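Local structure of C alpha-dehydrogenase (Sphingobium sp. SYK-6, 4YAG) at residues A[64-69]-A[204-209]; A[188-193]-A[253-258]; A[128-133]-A[137-142]. The protein binds NADH as a short-chain dehydrogenase/reductase and probably oxidises the alpha-carbon alcohol of lignin-derived aryl ethers in the beta-aryl ether cleavage pathway. One frame throughout, in Å; residues are numbered along the deposited sequence.

How the contacts relate
All three contacts belong to one Rossmann-type domain and touch the same NADH, yet at different points. Contact 1 lies at the adenine end, partly buried, where an exposed arginine reaches in to a polar network of carboxylate, hydroxyl and base. Contact 2, also partly buried, sits at the nicotinamide end and joins its two segments through proline, glycine and tryptophan carbons. Contact 3 is the buried one, a helix set on a central strand by a methionine methyl group. It meets contact 2 where Thr142 CG2 packs on Pro188 CG, whereas the centres of contacts 1 and 2 are about 29 Å apart. Between the segments, contact 1 is polar and contacts 2 and 3 mainly apolar.

Contact 1 of 3, residues A[64-69]-A[204-209]; sequences DVSDRA and ERFRAG. With NAI (1,4-dihydronicotinamide adenine dinucleotide), chain C.
Asp64 OD1 accepts from three donors while its sister oxygen reaches across to Arg205. The hydroxyl OG of Ser66 donates to Asp64 OD1 at 2.7 Å, on the syn side but tilted from the carboxylate plane. The amide N of Ser66, 3.0 Å from the same OD1, comes from well above that plane, on the same face as the hydroxyl, and closes an Asx turn. The third donor is the amino group N6A of NADH, also 3.0 Å from Asp64 OD1. Beside it, Val65 N gives its hydrogen to N1A of the adenine at 3.1 Å, so the pair reads an amino donor and a ring acceptor together, the adenine recognition of classical short-chain dehydrogenases. CG of Asp64 stands anti to the backbone N (chi1 176°), which carries the carboxylate out toward the 204-209 loop, and OD2 is the oxygen nearer Arg205. NH1 of Arg205 meets Asp64 OD2 at 3.0 Å, nearly in line with the C-O bond, in a salt bridge with the two flat groups turned 45° apart. NH2 of the same guanidinium donates to Ser66 OG at 2.8 Å, close to its own plane. Ser66 suits this place because its small hydroxyl can donate to Asp64 and accept from Arg205 at once. CE2 of Phe206 lies over the centre of one guanidinium face and probably limits its swing to that side. Replacing Asp64 with an alanine would probably leave Arg205 without its charge partner, and the adenine amino group and the Ser66 hydroxyl proton without their acceptor. The arginine charge and the converging donors should favour the ionised carboxylate, whose oxygens serve different partners, OD1 the adenine and OD2 the 204-209 loop.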
loop_
_atom_site.group_PDB
_atom_site.type_symbol
_atom_site.label_atom_id
_atom_site.label_comp_id
_atom_site.label_asym_id
_atom_site.label_seq_id
_atom_site.Cartn_x
_atom_site.Cartn_y
_atom_site.Cartn_z
ATOM N N ASP A 64 -13.627 -6.982 14.136
ATOM C CA ASP A 64 -13.217 -6.191 12.973
ATOM C C ASP A 64 -11.684 -6.132 12.973
ATOM O O ASP A 64 -11.098 -5.622 13.934
ATOM C CB ASP A 64 -13.803 -4.794 13.147
ATOM C CG ASP A 64 -13.396 -3.808 12.062
ATOM O OD1 ASP A 64 -12.641 -4.144 11.135
ATOM O OD2 ASP A 64 -13.883 -2.658 12.158
ATOM N N VAL A 65 -11.040 -6.643 11.922
ATOM C CA VAL A 65 -9.567 -6.704 11.856
ATOM C C VAL A 65 -8.919 -5.325 11.884
ATOM O O VAL A 65 -7.719 -5.206 12.160
ATOM C CB VAL A 65 -9.051 -7.474 10.616
ATOM C CG1 VAL A 65 -9.464 -8.946 10.696
ATOM C CG2 VAL A 65 -9.545 -6.833 9.320
ATOM N N SER A 66 -9.707 -4.291 11.608
ATOM C CA SER A 66 -9.179 -2.927 11.590
ATOM C C SER A 66 -9.296 -2.250 12.954
ATOM O O SER A 66 -8.942 -1.079 13.120
ATOM C CB SER A 66 -9.811 -2.086 10.476
ATOM O OG SER A 66 -11.180 -1.862 10.682
ATOM N N ASP A 67 -9.773 -2.995 13.950
ATOM C CA ASP A 67 -9.871 -2.495 15.323
ATOM C C ASP A 67 -8.726 -3.106 16.135
ATOM O O ASP A 67 -8.734 -4.303 16.476
ATOM C CB ASP A 67 -11.243 -2.831 15.917
ATOM C CG ASP A 67 -11.445 -2.265 17.317
ATOM O OD1 ASP A 67 -10.500 -2.305 18.143
ATOM O OD2 ASP A 67 -12.588 -1.831 17.610
ATOM N N ARG A 68 -7.714 -2.298 16.430
ATOM C CA ARG A 68 -6.501 -2.829 17.058
ATOM C C ARG A 68 -6.731 -3.367 18.464
ATOM O O ARG A 68 -6.086 -4.358 18.870
ATOM C CB ARG A 68 -5.382 -1.787 17.044
ATOM C CG ARG A 68 -4.862 -1.531 15.638
ATOM C CD ARG A 68 -3.959 -0.317 15.606
ATOM N NE ARG A 68 -3.393 -0.134 14.285
ATOM C CZ ARG A 68 -2.759 0.971 13.888
ATOM N NH1 ARG A 68 -2.657 2.012 14.697
ATOM N NH2 ARG A 68 -2.264 1.031 12.669
ATOM N N ALA A 69 -7.612 -2.716 19.225
ATOM C CA ALA A 69 -7.944 -3.194 20.554
ATOM C C ALA A 69 -8.568 -4.582 20.455
ATOM O O ALA A 69 -8.243 -5.482 21.233
ATOM C CB ALA A 69 -8.888 -2.226 21.254
ATOM N N GLU A 204 -19.279 0.123 10.497
ATOM C CA GLU A 204 -20.194 1.247 10.625
ATOM C C GLU A 204 -19.524 2.607 10.427
ATOM O O GLU A 204 -20.089 3.512 9.811
ATOM C CB GLU A 204 -20.886 1.201 11.996
ATOM C CG GLU A 204 -21.930 2.300 12.203
ATOM C CD GLU A 204 -23.111 2.172 11.255
ATOM O OE1 GLU A 204 -23.455 1.028 10.873
ATOM O OE2 GLU A 204 -23.691 3.220 10.888
ATOM N N ARG A 205 -18.311 2.757 10.937
ATOM C CA ARG A 205 -17.684 4.072 10.949
ATOM C C ARG A 205 -17.296 4.547 9.553
ATOM O O ARG A 205 -17.019 5.737 9.363
ATOM C CB ARG A 205 -16.458 4.080 11.854
ATOM C CG ARG A 205 -15.313 3.251 11.354
ATOM C CD ARG A 205 -14.268 3.151 12.444
ATOM N NE ARG A 205 -13.013 2.546 12.015
ATOM C CZ ARG A 205 -12.814 1.236 11.863
ATOM N NH1 ARG A 205 -13.807 0.375 12.076
ATOM N NH2 ARG A 205 -11.623 0.784 11.515
ATOM N N PHE A 206 -17.262 3.632 8.578
ATOM C CA PHE A 206 -16.918 4.010 7.205
ATOM C C PHE A 206 -18.137 4.236 6.293
ATOM O O PHE A 206 -17.971 4.509 5.098
ATOM C CB PHE A 206 -16.021 2.947 6.566
ATOM C CG PHE A 206 -14.685 2.785 7.240
ATOM C CD1 PHE A 206 -13.777 3.824 7.266
ATOM C CD2 PHE A 206 -14.338 1.585 7.843
ATOM C CE1 PHE A 206 -12.569 3.685 7.867
ATOM C CE2 PHE A 206 -13.119 1.440 8.452
ATOM C CZ PHE A 206 -12.233 2.490 8.466
ATOM N N ARG A 207 -19.343 4.115 6.829
ATOM C CA ARG A 207 -20.566 4.193 6.011
ATOM C C ARG A 207 -20.970 5.608 5.649
ATOM O O ARG A 207 -21.250 5.907 4.473
ATOM C CB ARG A 207 -21.735 3.487 6.721
ATOM C CG ARG A 207 -21.514 2.010 6.831
ATOM C CD ARG A 207 -22.600 1.244 7.582
ATOM N NE ARG A 207 -22.221 -0.160 7.467
ATOM C CZ ARG A 207 -22.996 -1.134 7.004
ATOM N NH1 ARG A 207 -24.264 -0.904 6.670
ATOM N NH2 ARG A 207 -22.496 -2.360 6.903
ATOM N N ALA A 208 -21.014 6.486 6.649
ATOM C CA ALA A 208 -21.451 7.863 6.414
ATOM C C ALA A 208 -20.455 8.569 5.516
ATOM O O ALA A 208 -19.268 8.584 5.799
ATOM C CB ALA A 208 -21.585 8.609 7.720
ATOM N N GLY A 209 -20.921 9.151 4.424
ATOM C CA GLY A 209 -20.009 9.885 3.563
ATOM C C GLY A 209 -19.312 9.050 2.516
ATOM O O GLY A 209 -18.481 9.563 1.776
HETATM P PA NAI C . -15.843 -13.623 1.618
HETATM O O1A NAI C . -16.635 -12.360 1.814
HETATM O O2A NAI C . -16.621 -14.871 1.251
HETATM O O5B NAI C . -14.982 -13.929 2.898
HETATM C C5B NAI C . -14.401 -12.875 3.609
HETATM C C4B NAI C . -14.852 -12.938 5.014
HETATM O O4B NAI C . -14.085 -11.886 5.683
HETATM C C3B NAI C . -16.276 -12.699 5.257
HETATM O O3B NAI C . -16.875 -13.733 6.065
HETATM C C2B NAI C . -16.329 -11.393 5.883
HETATM O O2B NAI C . -17.439 -11.219 6.776
HETATM C C1B NAI C . -15.031 -11.235 6.538
HETATM N N9A NAI C . -14.655 -9.864 6.765
HETATM C C8A NAI C . -14.803 -8.784 5.921
HETATM N N7A NAI C . -14.377 -7.664 6.523
HETATM C C5A NAI C . -13.924 -7.984 7.777
HETATM C C6A NAI C . -13.378 -7.286 8.855
HETATM N N6A NAI C . -13.255 -5.891 8.790
HETATM N N1A NAI C . -13.024 -7.947 9.987
HETATM C C2A NAI C . -13.201 -9.287 10.076
HETATM N N3A NAI C . -13.724 -10.006 9.072
HETATM C C4A NAI C . -14.096 -9.388 7.928
HETATM O O3 NAI C . -14.845 -13.259 0.441
HETATM P PN NAI C . -13.465 -13.945 -0.031
HETATM O O1N NAI C . -13.281 -15.349 0.530
HETATM O O2N NAI C . -13.508 -13.885 -1.538
HETATM O O5D NAI C . -12.345 -12.955 0.560
HETATM C C5D NAI C . -11.160 -13.440 1.198
HETATM C C4D NAI C . -9.977 -12.702 0.685
HETATM O O4D NAI C . -9.720 -13.149 -0.697
HETATM C C3D NAI C . -10.140 -11.247 0.629
HETATM O O3D NAI C . -8.957 -10.621 1.168
HETATM C C2D NAI C . -10.294 -10.923 -0.787
HETATM O O2D NAI C . -9.841 -9.593 -1.067
HETATM C C1D NAI C . -9.472 -11.910 -1.462
HETATM N N1N NAI C . -9.698 -12.221 -2.825
HETATM C C2N NAI C . -10.820 -12.868 -3.283
HETATM C C3N NAI C . -10.942 -13.160 -4.631
HETATM C C7N NAI C . -12.147 -13.863 -5.155
HETATM O O7N NAI C . -12.349 -14.009 -6.380
HETATM N N7N NAI C . -13.050 -14.462 -4.175
HETATM C C4N NAI C . -9.951 -12.824 -5.539
HETATM C C5N NAI C . -8.804 -12.224 -5.054
HETATM C C6N NAI C . -8.678 -11.940 -3.718
#

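Contact 2 of 3, residues A[188-193]-A[253-258]; sequences PGPIKS and GNWRET. With NAI (1,4-dihydronicotinamide adenine dinucleotide), chain C.
Pro190 presents its ring carbon CD to the edge of the Trp255 indole, 3.6 Å from CH2, the two side chains reaching toward each other from their own segments. Next to it, Gly189 CA lies 4.2 Å from Trp255 CZ3, approaching obliquely. Glycine suits this spot, since a beta carbon would press on the indole and collide with CD of Pro190. The rigid proline in turn offers the CH2 groups CD and CG to the indole edge and fixes the chain direction just before Ile191. That direction matters because 188-193 is the Pro-Gly loop that follows the sixth strand in short-chain dehydrogenases and cradles the nicotinamide. Backbone N of Ile191 donates to the carboxamide oxygen O7N of NADH at 3.0 Å, nearly straight at 171°. In return, N7N of the carboxamide donates to Ile191 O, also at 3.0 Å, so both ends of the amide are read by one residue. Ser193 OG adds a 2.7 Å bond to O2N of the phosphate on the nicotinamide side, while Pro188 CB rests 3.7 Å from C5N of the dihydropyridine ring. Farther out, Thr251 OG1 bonds the amide of Gly189, and Trp228 packs on Pro190. Asn254 CB lies over one indole face, near its rim, and Trp255 itself occupies the N-cap position of helix 256-268, in the type I turn from Gly253 to Arg256.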
loop_
_atom_site.group_PDB
_atom_site.type_symbol
_atom_site.label_atom_id
_atom_site.label_comp_id
_atom_site.label_asym_id
_atom_site.label_seq_id
_atom_site.Cartn_x
_atom_site.Cartn_y
_atom_site.Cartn_z
ATOM N N PRO A 188 -5.088 -14.745 -5.278
ATOM C CA PRO A 188 -6.087 -15.458 -6.057
ATOM C C PRO A 188 -6.575 -14.736 -7.305
ATOM O O PRO A 188 -6.565 -13.500 -7.399
ATOM C CB PRO A 188 -7.266 -15.606 -5.077
ATOM C CG PRO A 188 -6.701 -15.345 -3.708
ATOM C CD PRO A 188 -5.609 -14.331 -3.966
ATOM N N GLY A 189 -7.047 -15.558 -8.238
ATOM C CA GLY A 189 -7.980 -15.176 -9.274
ATOM C C GLY A 189 -9.389 -15.428 -8.763
ATOM O O GLY A 189 -9.621 -15.429 -7.565
ATOM N N PRO A 190 -10.338 -15.642 -9.669
ATOM C CA PRO A 190 -11.749 -15.768 -9.246
ATOM C C PRO A 190 -12.073 -17.041 -8.464
ATOM O O PRO A 190 -11.974 -18.146 -9.001
ATOM C CB PRO A 190 -12.514 -15.732 -10.567
ATOM C CG PRO A 190 -11.551 -15.233 -11.590
ATOM C CD PRO A 190 -10.186 -15.632 -11.132
ATOM N N ILE A 191 -12.445 -16.864 -7.193
ATOM C CA ILE A 191 -12.822 -17.959 -6.306
ATOM C C ILE A 191 -14.265 -17.748 -5.864
ATOM O O ILE A 191 -14.669 -16.624 -5.546
ATOM C CB ILE A 191 -11.947 -17.997 -5.040
ATOM C CG1 ILE A 191 -10.458 -17.769 -5.364
ATOM C CG2 ILE A 191 -12.173 -19.294 -4.245
ATOM C CD1 ILE A 191 -9.878 -18.777 -6.293
ATOM N N LYS A 192 -15.034 -18.829 -5.835
ATOM C CA LYS A 192 -16.398 -18.767 -5.305
ATOM C C LYS A 192 -16.372 -18.318 -3.852
ATOM O O LYS A 192 -15.703 -18.914 -3.022
ATOM C CB LYS A 192 -17.084 -20.129 -5.379
ATOM C CG LYS A 192 -17.310 -20.647 -6.771
ATOM C CD LYS A 192 -18.077 -21.969 -6.732
ATOM C CE LYS A 192 -18.242 -22.567 -8.117
ATOM N NZ LYS A 192 -18.756 -23.960 -8.057
ATOM N N SER A 193 -17.114 -17.269 -3.542
ATOM C CA SER A 193 -17.120 -16.714 -2.199
ATOM C C SER A 193 -18.322 -15.808 -2.013
ATOM O O SER A 193 -19.190 -15.740 -2.881
ATOM C CB SER A 193 -15.840 -15.940 -1.919
ATOM O OG SER A 193 -15.895 -14.637 -2.500
ATOM N N GLY A 253 -3.535 -18.871 -13.748
ATOM C CA GLY A 253 -2.517 -18.412 -14.678
ATOM C C GLY A 253 -2.982 -17.459 -15.762
ATOM O O GLY A 253 -2.190 -17.074 -16.632
ATOM N N ASN A 254 -4.249 -17.051 -15.710
ATOM C CA ASN A 254 -4.862 -16.274 -16.781
ATOM C C ASN A 254 -4.252 -14.888 -16.992
ATOM O O ASN A 254 -4.470 -14.267 -18.036
ATOM C CB ASN A 254 -6.364 -16.121 -16.491
ATOM C CG ASN A 254 -7.052 -17.454 -16.253
ATOM O OD1 ASN A 254 -6.789 -18.142 -15.261
ATOM N ND2 ASN A 254 -7.943 -17.828 -17.162
ATOM N N TRP A 255 -3.506 -14.399 -15.999
ATOM C CA TRP A 255 -2.956 -13.056 -16.033
ATOM C C TRP A 255 -1.437 -13.104 -16.189
ATOM O O TRP A 255 -0.751 -12.122 -15.959
ATOM C CB TRP A 255 -3.396 -12.257 -14.786
ATOM C CG TRP A 255 -4.879 -11.967 -14.876
ATOM C CD1 TRP A 255 -5.470 -10.898 -15.489
ATOM C CD2 TRP A 255 -5.947 -12.800 -14.399
ATOM N NE1 TRP A 255 -6.837 -11.003 -15.404
ATOM C CE2 TRP A 255 -7.156 -12.165 -14.748
ATOM C CE3 TRP A 255 -5.995 -14.014 -13.707
ATOM C CZ2 TRP A 255 -8.404 -12.702 -14.426
ATOM C CZ3 TRP A 255 -7.238 -14.551 -13.386
ATOM C CH2 TRP A 255 -8.424 -13.892 -13.745
ATOM N N ARG A 256 -0.919 -14.249 -16.613
ATOM C CA ARG A 256 0.509 -14.361 -16.872
ATOM C C ARG A 256 0.961 -13.323 -17.899
ATOM O O ARG A 256 1.931 -12.610 -17.664
ATOM C CB ARG A 256 0.862 -15.760 -17.376
ATOM C CG ARG A 256 2.330 -15.933 -17.729
ATOM C CD ARG A 256 2.595 -17.343 -18.195
ATOM N NE ARG A 256 2.249 -18.313 -17.161
ATOM C CZ ARG A 256 3.075 -18.701 -16.193
ATOM N NH1 ARG A 256 4.302 -18.212 -16.124
ATOM N NH2 ARG A 256 2.680 -19.589 -15.299
ATOM N N GLU A 257 0.286 -13.239 -19.047
ATOM C CA GLU A 257 0.745 -12.363 -20.111
ATOM C C GLU A 257 0.564 -10.885 -19.790
ATOM O O GLU A 257 1.384 -10.043 -20.175
ATOM C CB GLU A 257 0.039 -12.704 -21.437
ATOM C CG GLU A 257 0.415 -14.075 -21.997
ATOM C CD GLU A 257 -0.147 -15.227 -21.189
ATOM O OE1 GLU A 257 -1.208 -15.055 -20.532
ATOM O OE2 GLU A 257 0.482 -16.313 -21.212
ATOM N N THR A 258 -0.516 -10.533 -19.093
ATOM C CA THR A 258 -0.723 -9.143 -18.731
ATOM C C THR A 258 0.295 -8.719 -17.674
ATOM O O THR A 258 0.744 -7.582 -17.671
ATOM C CB THR A 258 -2.159 -8.852 -18.224
ATOM O OG1 THR A 258 -2.532 -9.840 -17.268
ATOM C CG2 THR A 258 -3.149 -8.875 -19.389
HETATM P PA NAI C . -15.843 -13.623 1.618
HETATM O O1A NAI C . -16.635 -12.360 1.814
HETATM O O2A NAI C . -16.621 -14.871 1.251
HETATM O O5B NAI C . -14.982 -13.929 2.898
HETATM C C5B NAI C . -14.401 -12.875 3.609
HETATM C C4B NAI C . -14.852 -12.938 5.014
HETATM O O4B NAI C . -14.085 -11.886 5.683
HETATM C C3B NAI C . -16.276 -12.699 5.257
HETATM O O3B NAI C . -16.875 -13.733 6.065
HETATM C C2B NAI C . -16.329 -11.393 5.883
HETATM O O2B NAI C . -17.439 -11.219 6.776
HETATM C C1B NAI C . -15.031 -11.235 6.538
HETATM N N9A NAI C . -14.655 -9.864 6.765
HETATM C C8A NAI C . -14.803 -8.784 5.921
HETATM N N7A NAI C . -14.377 -7.664 6.523
HETATM C C5A NAI C . -13.924 -7.984 7.777
HETATM C C6A NAI C . -13.378 -7.286 8.855
HETATM N N6A NAI C . -13.255 -5.891 8.790
HETATM N N1A NAI C . -13.024 -7.947 9.987
HETATM C C2A NAI C . -13.201 -9.287 10.076
HETATM N N3A NAI C . -13.724 -10.006 9.072
HETATM C C4A NAI C . -14.096 -9.388 7.928
HETATM O O3 NAI C . -14.845 -13.259 0.441
HETATM P PN NAI C . -13.465 -13.945 -0.031
HETATM O O1N NAI C . -13.281 -15.349 0.530
HETATM O O2N NAI C . -13.508 -13.885 -1.538
HETATM O O5D NAI C . -12.345 -12.955 0.560
HETATM C C5D NAI C . -11.160 -13.440 1.198
HETATM C C4D NAI C . -9.977 -12.702 0.685
HETATM O O4D NAI C . -9.720 -13.149 -0.697
HETATM C C3D NAI C . -10.140 -11.247 0.629
HETATM O O3D NAI C . -8.957 -10.621 1.168
HETATM C C2D NAI C . -10.294 -10.923 -0.787
HETATM O O2D NAI C . -9.841 -9.593 -1.067
HETATM C C1D NAI C . -9.472 -11.910 -1.462
HETATM N N1N NAI C . -9.698 -12.221 -2.825
HETATM C C2N NAI C . -10.820 -12.868 -3.283
HETATM C C3N NAI C . -10.942 -13.160 -4.631
HETATM C C7N NAI C . -12.147 -13.863 -5.155
HETATM O O7N NAI C . -12.349 -14.009 -6.380
HETATM N N7N NAI C . -13.050 -14.462 -4.175
HETATM C C4N NAI C . -9.951 -12.824 -5.539
HETATM C C5N NAI C . -8.804 -12.224 -5.054
HETATM C C6N NAI C . -8.678 -11.940 -3.718
#

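Contact 3 of 3, residues A[128-133]-A[137-142]; sequences PGMRAR and GHIVNT. With NAI (1,4-dihydronicotinamide adenine dinucleotide), chain C.
Helix 105-133 and strand 137-142 are consecutive elements of the Rossmann fold, joined by a short turn, and Met130 packs on the start of the strand at Gly137, His138 and Ile139. The two short segments run nearly antiparallel, at 159°, with their axes 9.7 Å apart. Nearly the whole contact is carried by one methyl group. CE of Met130 comes to 3.8 Å from the backbone O of His138, and it lies 4.3 Å from CA of Gly137 and equally far from CG1 of Ile139. The methionine has CG anti to the carbonyl carbon and then bends at its last torsion (chi3 67°), which turns the methyl back onto the strand. A long, unbranched, flexible chain lets the methyl reach the strand backbone between its apolar neighbours. Gly137 suits its place as well, for a beta carbon there would fall 3.0 Å from CE of Met130 and also press on the preceding carbonyl. Ile181 and Leu88, from the two neighbouring strands, also touch Met130 and give it largely apolar surroundings. The CB of His138 leaves the strand away from the helix, and NE2 of that residue is hydrogen-bonded to Thr184 OG1. At the far end of the strand the sheet meets the cofactor: Thr142 OG1 bonds to Asn91 OD1, while CG2 of Thr142 rests 3.4 Å from the ribose oxygen O4D of NADH.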
loop_
_atom_site.group_PDB
_atom_site.type_symbol
_atom_site.label_atom_id
_atom_site.label_comp_id
_atom_site.label_asym_id
_atom_site.label_seq_id
_atom_site.Cartn_x
_atom_site.Cartn_y
_atom_site.Cartn_z
ATOM N N PRO A 128 4.382 -11.244 18.091
ATOM C CA PRO A 128 5.232 -11.279 19.282
ATOM C C PRO A 128 5.102 -12.607 20.034
ATOM O O PRO A 128 6.106 -13.182 20.446
ATOM C CB PRO A 128 4.728 -10.090 20.102
ATOM C CG PRO A 128 4.290 -9.127 19.088
ATOM C CD PRO A 128 3.661 -9.958 17.998
ATOM N N GLY A 129 3.874 -13.109 20.179
ATOM C CA GLY A 129 3.651 -14.352 20.879
ATOM C C GLY A 129 4.173 -15.536 20.103
ATOM O O GLY A 129 4.691 -16.474 20.685
ATOM N N MET A 130 4.056 -15.492 18.782
ATOM C CA MET A 130 4.551 -16.568 17.953
ATOM C C MET A 130 6.064 -16.680 18.079
ATOM O O MET A 130 6.607 -17.779 18.125
ATOM C CB MET A 130 4.139 -16.372 16.495
ATOM C CG MET A 130 2.616 -16.396 16.284
ATOM S SD MET A 130 2.081 -15.847 14.630
ATOM C CE MET A 130 2.743 -17.156 13.607
ATOM N N ARG A 131 6.743 -15.550 18.134
ATOM C CA ARG A 131 8.176 -15.572 18.376
ATOM C C ARG A 131 8.482 -16.081 19.783
ATOM O O ARG A 131 9.359 -16.926 19.974
ATOM C CB ARG A 131 8.775 -14.192 18.211
ATOM C CG ARG A 131 8.585 -13.544 16.855
ATOM C CD ARG A 131 9.292 -12.206 16.886
ATOM N NE ARG A 131 9.010 -11.315 15.766
ATOM C CZ ARG A 131 9.702 -11.281 14.624
ATOM N NH1 ARG A 131 10.728 -12.107 14.435
ATOM N NH2 ARG A 131 9.379 -10.403 13.689
ATOM N N ALA A 132 7.778 -15.551 20.776
ATOM C CA ALA A 132 8.067 -15.883 22.175
ATOM C C ALA A 132 7.928 -17.372 22.484
ATOM O O ALA A 132 8.687 -17.936 23.290
ATOM C CB ALA A 132 7.159 -15.096 23.077
ATOM N N ARG A 133 6.956 -18.017 21.856
ATOM C CA ARG A 133 6.659 -19.410 22.162
ATOM C C ARG A 133 7.726 -20.351 21.617
ATOM O O ARG A 133 7.864 -21.477 22.093
ATOM C CB ARG A 133 5.262 -19.791 21.659
ATOM C CG ARG A 133 4.151 -19.246 22.559
ATOM C CD ARG A 133 2.756 -19.693 22.148
ATOM N NE ARG A 133 2.347 -19.176 20.840
ATOM C CZ ARG A 133 1.774 -17.996 20.624
ATOM N NH1 ARG A 133 1.513 -17.153 21.620
ATOM N NH2 ARG A 133 1.450 -17.654 19.401
ATOM N N GLY A 137 6.244 -21.118 13.213
ATOM C CA GLY A 137 4.883 -20.855 12.813
ATOM C C GLY A 137 4.862 -20.452 11.362
ATOM O O GLY A 137 5.846 -20.615 10.638
ATOM N N HIS A 138 3.719 -19.950 10.924
ATOM C CA HIS A 138 3.576 -19.517 9.551
ATOM C C HIS A 138 2.530 -18.430 9.473
ATOM O O HIS A 138 1.556 -18.448 10.218
ATOM C CB HIS A 138 3.177 -20.684 8.639
ATOM C CG HIS A 138 3.584 -20.482 7.219
ATOM N ND1 HIS A 138 4.845 -20.786 6.767
ATOM C CD2 HIS A 138 2.927 -19.928 6.171
ATOM C CE1 HIS A 138 4.936 -20.469 5.488
ATOM N NE2 HIS A 138 3.794 -19.946 5.105
ATOM N N ILE A 139 2.727 -17.499 8.549
ATOM C CA ILE A 139 1.779 -16.437 8.253
ATOM C C ILE A 139 1.392 -16.503 6.781
ATOM O O ILE A 139 2.260 -16.597 5.912
ATOM C CB ILE A 139 2.398 -15.032 8.483
ATOM C CG1 ILE A 139 2.973 -14.934 9.882
ATOM C CG2 ILE A 139 1.383 -13.913 8.222
ATOM C CD1 ILE A 139 3.756 -13.688 10.104
ATOM N N VAL A 140 0.089 -16.486 6.511
ATOM C CA VAL A 140 -0.415 -16.381 5.159
ATOM C C VAL A 140 -1.198 -15.088 5.075
ATOM O O VAL A 140 -2.114 -14.866 5.864
ATOM C CB VAL A 140 -1.367 -17.540 4.784
ATOM C CG1 VAL A 140 -1.900 -17.378 3.365
ATOM C CG2 VAL A 140 -0.679 -18.890 4.925
ATOM N N ASN A 141 -0.853 -14.230 4.121
ATOM C CA ASN A 141 -1.648 -13.037 3.836
ATOM C C ASN A 141 -2.359 -13.201 2.513
ATOM O O ASN A 141 -1.727 -13.544 1.525
ATOM C CB ASN A 141 -0.720 -11.803 3.739
ATOM C CG ASN A 141 -0.048 -11.487 5.056
ATOM O OD1 ASN A 141 -0.634 -11.667 6.120
ATOM N ND2 ASN A 141 1.207 -11.059 4.997
ATOM N N THR A 142 -3.655 -12.925 2.471
ATOM C CA THR A 142 -4.364 -13.017 1.202
ATOM C C THR A 142 -4.337 -11.678 0.499
ATOM O O THR A 142 -4.963 -10.723 0.954
ATOM C CB THR A 142 -5.815 -13.444 1.371
ATOM O OG1 THR A 142 -5.866 -14.660 2.140
ATOM C CG2 THR A 142 -6.440 -13.662 0.011
HETATM P PA NAI C . -15.843 -13.623 1.618
HETATM O O1A NAI C . -16.635 -12.360 1.814
HETATM O O2A NAI C . -16.621 -14.871 1.251
HETATM O O5B NAI C . -14.982 -13.929 2.898
HETATM C C5B NAI C . -14.401 -12.875 3.609
HETATM C C4B NAI C . -14.852 -12.938 5.014
HETATM O O4B NAI C . -14.085 -11.886 5.683
HETATM C C3B NAI C . -16.276 -12.699 5.257
HETATM O O3B NAI C . -16.875 -13.733 6.065
HETATM C C2B NAI C . -16.329 -11.393 5.883
HETATM O O2B NAI C . -17.439 -11.219 6.776
HETATM C C1B NAI C . -15.031 -11.235 6.538
HETATM N N9A NAI C . -14.655 -9.864 6.765
HETATM C C8A NAI C . -14.803 -8.784 5.921
HETATM N N7A NAI C . -14.377 -7.664 6.523
HETATM C C5A NAI C . -13.924 -7.984 7.777
HETATM C C6A NAI C . -13.378 -7.286 8.855
HETATM N N6A NAI C . -13.255 -5.891 8.790
HETATM N N1A NAI C . -13.024 -7.947 9.987
HETATM C C2A NAI C . -13.201 -9.287 10.076
HETATM N N3A NAI C . -13.724 -10.006 9.072
HETATM C C4A NAI C . -14.096 -9.388 7.928
HETATM O O3 NAI C . -14.845 -13.259 0.441
HETATM P PN NAI C . -13.465 -13.945 -0.031
HETATM O O1N NAI C . -13.281 -15.349 0.530
HETATM O O2N NAI C . -13.508 -13.885 -1.538
HETATM O O5D NAI C . -12.345 -12.955 0.560
HETATM C C5D NAI C . -11.160 -13.440 1.198
HETATM C C4D NAI C . -9.977 -12.702 0.685
HETATM O O4D NAI C . -9.720 -13.149 -0.697
HETATM C C3D NAI C . -10.140 -11.247 0.629
HETATM O O3D NAI C . -8.957 -10.621 1.168
HETATM C C2D NAI C . -10.294 -10.923 -0.787
HETATM O O2D NAI C . -9.841 -9.593 -1.067
HETATM C C1D NAI C . -9.472 -11.910 -1.462
HETATM N N1N NAI C . -9.698 -12.221 -2.825
HETATM C C2N NAI C . -10.820 -12.868 -3.283
HETATM C C3N NAI C . -10.942 -13.160 -4.631
HETATM C C7N NAI C . -12.147 -13.863 -5.155
HETATM O O7N NAI C . -12.349 -14.009 -6.380
HETATM N N7N NAI C . -13.050 -14.462 -4.175
HETATM C C4N NAI C . -9.951 -12.824 -5.539
HETATM C C5N NAI C . -8.804 -12.224 -5.054
HETATM C C6N NAI C . -8.678 -11.940 -3.718
#